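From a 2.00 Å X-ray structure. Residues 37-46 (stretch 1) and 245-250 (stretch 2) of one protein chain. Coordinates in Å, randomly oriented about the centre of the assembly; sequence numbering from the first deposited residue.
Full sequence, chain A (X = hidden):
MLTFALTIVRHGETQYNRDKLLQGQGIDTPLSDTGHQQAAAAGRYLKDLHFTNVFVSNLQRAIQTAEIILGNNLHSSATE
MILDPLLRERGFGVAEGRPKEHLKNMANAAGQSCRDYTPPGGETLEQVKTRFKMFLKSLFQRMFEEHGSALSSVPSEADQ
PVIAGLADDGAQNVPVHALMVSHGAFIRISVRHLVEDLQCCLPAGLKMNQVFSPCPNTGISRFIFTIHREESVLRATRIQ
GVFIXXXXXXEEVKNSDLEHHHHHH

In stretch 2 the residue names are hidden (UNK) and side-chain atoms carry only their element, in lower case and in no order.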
ATOM      1  N   GLN A  37      -4.541   6.293  17.658  1.00 17.71           N
ATOM      2  CA  GLN A  37      -5.960   5.927  17.640  1.00 18.44           C
ATOM      3  C   GLN A  37      -6.394   5.358  16.305  1.00 17.86           C
ATOM      4  O   GLN A  37      -7.150   4.382  16.256  1.00 17.61           O
ATOM      5  CB  GLN A  37      -6.833   7.152  17.931  1.00 18.45           C
ATOM      6  CG  GLN A  37      -6.884   7.531  19.354  1.00 21.06           C
ATOM      7  CD  GLN A  37      -7.591   8.842  19.549  1.00 23.33           C
ATOM      8  OE1 GLN A  37      -8.809   8.881  19.633  1.00 24.30           O
ATOM      9  NE2 GLN A  37      -6.829   9.932  19.613  1.00 21.89           N
ATOM     10  N   GLN A  38      -5.952   5.987  15.221  1.00 17.24           N
ATOM     11  CA  GLN A  38      -6.366   5.512  13.900  1.00 17.95           C
ATOM     12  C   GLN A  38      -5.789   4.121  13.636  1.00 17.98           C
ATOM     13  O   GLN A  38      -6.479   3.266  13.086  1.00 17.89           O
ATOM     14  CB  GLN A  38      -5.947   6.473  12.794  1.00 18.33           C
ATOM     15  CG  GLN A  38      -6.553   7.871  12.896  1.00 17.36           C
ATOM     16  CD  GLN A  38      -5.917   8.803  11.873  1.00 17.96           C
ATOM     17  OE1 GLN A  38      -4.747   8.645  11.517  1.00 19.39           O
ATOM     18  NE2 GLN A  38      -6.683   9.758  11.389  1.00 13.86           N
ATOM     19  N   ALA A  39      -4.538   3.906  14.057  1.00 18.29           N
ATOM     20  CA  ALA A  39      -3.843   2.618  13.871  1.00 18.04           C
ATOM     21  C   ALA A  39      -4.534   1.511  14.645  1.00 17.94           C
ATOM     22  O   ALA A  39      -4.683   0.399  14.143  1.00 18.34           O
ATOM     23  CB  ALA A  39      -2.364   2.717  14.282  1.00 16.72           C
ATOM     24  N   ALA A  40      -4.950   1.815  15.875  1.00 17.98           N
ATOM     25  CA  ALA A  40      -5.673   0.848  16.708  1.00 17.46           C
ATOM     26  C   ALA A  40      -7.030   0.467  16.097  1.00 17.69           C
ATOM     27  O   ALA A  40      -7.427  -0.716  16.111  1.00 17.57           O
ATOM     28  CB  ALA A  40      -5.837   1.390  18.135  1.00 17.45           C
ATOM     29  N   ALA A  41      -7.715   1.461  15.534  1.00 16.70           N
ATOM     30  CA  ALA A  41      -8.993   1.245  14.862  1.00 16.96           C
ATOM     31  C   ALA A  41      -8.815   0.384  13.615  1.00 16.62           C
ATOM     32  O   ALA A  41      -9.641  -0.493  13.346  1.00 16.52           O
ATOM     33  CB  ALA A  41      -9.684   2.607  14.504  1.00 16.58           C
ATOM     34  N   ALA A  42      -7.735   0.618  12.862  1.00 16.45           N
ATOM     35  CA  ALA A  42      -7.433  -0.235  11.708  1.00 16.57           C
ATOM     36  C   ALA A  42      -7.063  -1.638  12.191  1.00 16.52           C
ATOM     37  O   ALA A  42      -7.438  -2.618  11.560  1.00 17.34           O
ATOM     38  CB  ALA A  42      -6.297   0.359  10.825  1.00 15.67           C
ATOM     39  N   GLY A  43      -6.346  -1.731  13.305  1.00 15.92           N
ATOM     40  CA  GLY A  43      -5.961  -3.045  13.851  1.00 16.51           C
ATOM     41  C   GLY A  43      -7.163  -3.870  14.291  1.00 17.09           C
ATOM     42  O   GLY A  43      -7.250  -5.077  14.003  1.00 17.32           O
ATOM     43  N   ARG A  44      -8.084  -3.221  15.006  1.00 16.59           N
ATOM     44  CA  ARG A  44      -9.384  -3.828  15.344  1.00 16.95           C
ATOM     45  C   ARG A  44     -10.191  -4.246  14.093  1.00 16.96           C
ATOM     46  O   ARG A  44     -10.785  -5.305  14.060  1.00 16.12           O
ATOM     47  CB  ARG A  44     -10.207  -2.857  16.182  1.00 16.49           C
ATOM     48  CG  ARG A  44      -9.659  -2.681  17.591  1.00 16.65           C
ATOM     49  CD  ARG A  44     -10.691  -1.993  18.504  1.00 16.69           C
ATOM     50  NE  ARG A  44     -10.963  -0.618  18.072  1.00 14.29           N
ATOM     51  CZ  ARG A  44     -10.243   0.441  18.418  1.00 14.37           C
ATOM     52  NH1 ARG A  44      -9.178   0.325  19.207  1.00 13.69           N
ATOM     53  NH2 ARG A  44     -10.608   1.634  17.982  1.00 14.64           N
ATOM     54  N   TYR A  45     -10.191  -3.408  13.065  1.00 17.45           N
ATOM     55  CA  TYR A  45     -10.919  -3.722  11.831  1.00 17.65           C
ATOM     56  C   TYR A  45     -10.372  -4.981  11.138  1.00 17.42           C
ATOM     57  O   TYR A  45     -11.143  -5.809  10.657  1.00 17.90           O
ATOM     58  CB  TYR A  45     -10.917  -2.508  10.913  1.00 17.08           C
ATOM     59  CG  TYR A  45     -11.685  -2.679   9.621  1.00 18.34           C
ATOM     60  CD1 TYR A  45     -13.077  -2.579   9.599  1.00 17.34           C
ATOM     61  CD2 TYR A  45     -11.008  -2.902   8.405  1.00 17.57           C
ATOM     62  CE1 TYR A  45     -13.786  -2.746   8.417  1.00 18.86           C
ATOM     63  CE2 TYR A  45     -11.707  -3.060   7.215  1.00 18.44           C
ATOM     64  CZ  TYR A  45     -13.094  -2.979   7.233  1.00 19.67           C
ATOM     65  OH  TYR A  45     -13.792  -3.101   6.063  1.00 19.54           O
ATOM     66  N   LEU A  46      -9.050  -5.148  11.162  1.00 17.49           N
ATOM     67  CA  LEU A  46      -8.385  -6.252  10.476  1.00 17.39           C
ATOM     68  C   LEU A  46      -8.070  -7.447  11.387  1.00 17.66           C
ATOM     69  O   LEU A  46      -7.363  -8.363  10.968  1.00 17.34           O
ATOM     70  CB  LEU A  46      -7.081  -5.741   9.836  1.00 17.51           C
ATOM     71  CG  LEU A  46      -7.186  -4.586   8.831  1.00 16.06           C
ATOM     72  CD1 LEU A  46      -5.777  -4.004   8.518  1.00 15.68           C
ATOM     73  CD2 LEU A  46      -7.966  -5.042   7.569  1.00 16.82           C
ATOM     74  N   UNK A 245      -8.712   2.750  -0.679  1.00 19.09           N
ATOM     75  CA  UNK A 245      -8.778   3.846   0.310  1.00 19.42           C
ATOM     76  C   UNK A 245      -9.987   3.783   1.246  1.00 19.50           C
ATOM     77  O   UNK A 245     -10.591   4.809   1.579  1.00 19.50           O
ATOM     78  o   UNK A 245      -6.433   4.677  -0.928  1.00 21.61           O
ATOM     79  n   UNK A 245      -7.373   6.419  -2.001  1.00 21.31           N
ATOM     80  c   UNK A 245      -7.407   5.408  -1.138  1.00 19.93           C
ATOM     81  c   UNK A 245      -8.711   5.202  -0.392  1.00 19.31           C
ATOM     82  N   UNK A 246     -10.341   2.566   1.657  1.00 19.56           N
ATOM     83  CA  UNK A 246     -11.454   2.355   2.571  1.00 19.85           C
ATOM     84  C   UNK A 246     -11.110   2.888   3.981  1.00 20.02           C
ATOM     85  O   UNK A 246     -10.022   2.659   4.490  1.00 18.85           O
ATOM     86  n   UNK A 246     -13.933  -1.373   2.362  1.00 19.38           N
ATOM     87  c   UNK A 246     -13.276  -0.935   3.597  1.00 20.39           C
ATOM     88  c   UNK A 246     -12.930   0.540   3.598  1.00 20.40           C
ATOM     89  n   UNK A 246     -14.273  -3.529   3.137  1.00 16.80           N
ATOM     90  c   UNK A 246     -11.813   0.867   2.620  1.00 19.62           C
ATOM     91  c   UNK A 246     -14.392  -2.609   2.167  1.00 19.68           C
ATOM     92  n   UNK A 246     -14.998  -2.924   1.018  1.00 18.33           N
ATOM     93  N   UNK A 247     -12.062   3.569   4.605  1.00 20.41           N
ATOM     94  CA  UNK A 247     -11.829   4.168   5.914  1.00 21.76           C
ATOM     95  C   UNK A 247     -13.073   4.028   6.801  1.00 21.98           C
ATOM     96  O   UNK A 247     -13.357   4.894   7.629  1.00 22.24           O
ATOM     97  c   UNK A 247     -11.384   5.626   5.751  1.00 22.08           C
ATOM     98  n   UNK A 247     -12.117   9.916   6.664  1.00 40.23           N
ATOM     99  c   UNK A 247     -12.339   6.470   4.892  1.00 25.46           C
ATOM    100  c   UNK A 247     -11.985   8.424   6.476  1.00 36.30           C
ATOM    101  c   UNK A 247     -12.087   7.978   5.013  1.00 31.48           C
ATOM    102  N   UNK A 248     -13.793   2.916   6.632  1.00 21.44           N
ATOM    103  CA  UNK A 248     -14.974   2.607   7.444  1.00 21.87           C
ATOM    104  C   UNK A 248     -14.620   2.565   8.927  1.00 21.50           C
ATOM    105  O   UNK A 248     -15.413   3.006   9.777  1.00 20.40           O
ATOM    106  c   UNK A 248     -15.595   1.271   7.022  1.00 22.02           C
ATOM    107  c   UNK A 248     -16.128   1.283   5.582  1.00 23.75           C
ATOM    108  o   UNK A 248     -16.307   2.379   5.026  1.00 24.59           O
ATOM    109  o   UNK A 248     -16.375   0.191   5.004  1.00 25.18           O
ATOM    110  N   UNK A 249     -13.426   2.048   9.236  1.00 21.18           N
ATOM    111  CA  UNK A 249     -12.932   1.981  10.622  1.00 20.72           C
ATOM    112  C   UNK A 249     -12.727   3.360  11.266  1.00 21.22           C
ATOM    113  O   UNK A 249     -12.591   3.463  12.480  1.00 21.04           O
ATOM    114  c   UNK A 249      -9.282   2.437   8.199  1.00 19.37           C
ATOM    115  c   UNK A 249     -10.492   1.857   9.949  1.00 19.55           C
ATOM    116  c   UNK A 249     -11.620   1.200  10.690  1.00 20.59           C
ATOM    117  c   UNK A 249      -9.445   2.601  10.383  1.00 18.53           C
ATOM    118  n   UNK A 249      -8.707   2.954   9.273  1.00 17.23           N
ATOM    119  n   UNK A 249     -10.358   1.769   8.580  1.00 17.96           N
ATOM    120  N   UNK A 250     -12.652   4.415  10.464  1.00 22.00           N
ATOM    121  CA  UNK A 250     -12.560   5.744  11.032  1.00 22.86           C
ATOM    122  C   UNK A 250     -13.966   6.343  11.184  1.00 24.31           C
ATOM    123  O   UNK A 250     -14.108   7.395  11.815  1.00 25.53           O
ATOM    124  c   UNK A 250     -11.629   6.643  10.213  1.00 23.25           C
ATOM    125  c   UNK A 250     -10.166   6.166  10.030  1.00 23.03           C
ATOM    126  c   UNK A 250      -9.464   5.925  11.381  1.00 21.29           C
ATOM    127  c   UNK A 250      -9.396   7.165   9.212  1.00 22.37           C
TER
HETATM  128  O   HOH W   1     -16.229  -2.178   6.296  1.00 22.23           O

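Position 245 carries two side-chain carbons, the second bearing one oxygen and one nitrogen, and none of them comes within reach of the helix. That is a carboxamide on a single methylene, so the residue is Asn245. It lies where the chain turns a corner with positive phi and psi (53°/39°), a conformation that asparagine tolerates better than most residues.

At position 246 three carbons lead to a nitrogen and then to a carbon holding two more nitrogens, one of which lies 3.0 Å from OH of Tyr45. This is a guanidinium, hence Arg246. Its chain is t at chi1 and chi2 and m at chi3. NH1 donates a hydrogen bond to OH of Tyr45, at an angle of 154°, and the hydroxyl lies near the guanidinium plane, where the N-H groups point. A long side chain with a planar donor group suits this span.

Position 247 has four carbons in a row ending in nitrogen; its CB points away from the helix and the side chain makes no contact with it. This is Lys247, and exposure suits the charged amine.

At position 248 there are two carbons, the second with two oxygens, one of them 4.3 Å from OH of Tyr45. This carboxylate marks Asp248. One water bridges the two residues: it accepts from OH of Tyr45 at 2.6 Å and donates to OD2 of Asp248 at 2.7 Å. The carboxylate also forms a long salt bridge, NE of Arg246 to OD2 of Asp248 at 3.9 Å, resting on charge alone because the oxygen lies well out of the guanidinium plane.

Position 249 has one carbon followed by a five-membered ring of three carbons and two nitrogens. CB of Ala42 lies 4.2 Å from the ring centroid in an off-centre CH-pi contact, and CB of Tyr45 packs 3.8 Å from CB of 249. The residue is His249. Its flat ring fits against small helix residues, with CD2 of His249 4.1 Å from CB of Ala41. The backbone joins in, O of His249 lying 3.6 Å from CB of Ala41, while the rings of Tyr45 and His249 meet obliquely.

Position 250 has four carbons forked at the second, and one end carbon reaches 3.8 Å from CG of Gln38. It is Leu250, whose branched hydrocarbon end can pack on the aliphatic part of Gln38 without needing a polar partner. N of Leu250 donates to O of Lys247 at 3.0 Å within the type I turn from Lys247 to Leu250.

The contact joins one side of a helix to a turn. Gln38, Ala41, Ala42 and Tyr45 follow the helical repeat; the alanines let His249 approach closely, and Tyr45 adds polar anchoring through Arg246 and the water to Asp248.

Stretch 2, residues 245-250: NRKDHL
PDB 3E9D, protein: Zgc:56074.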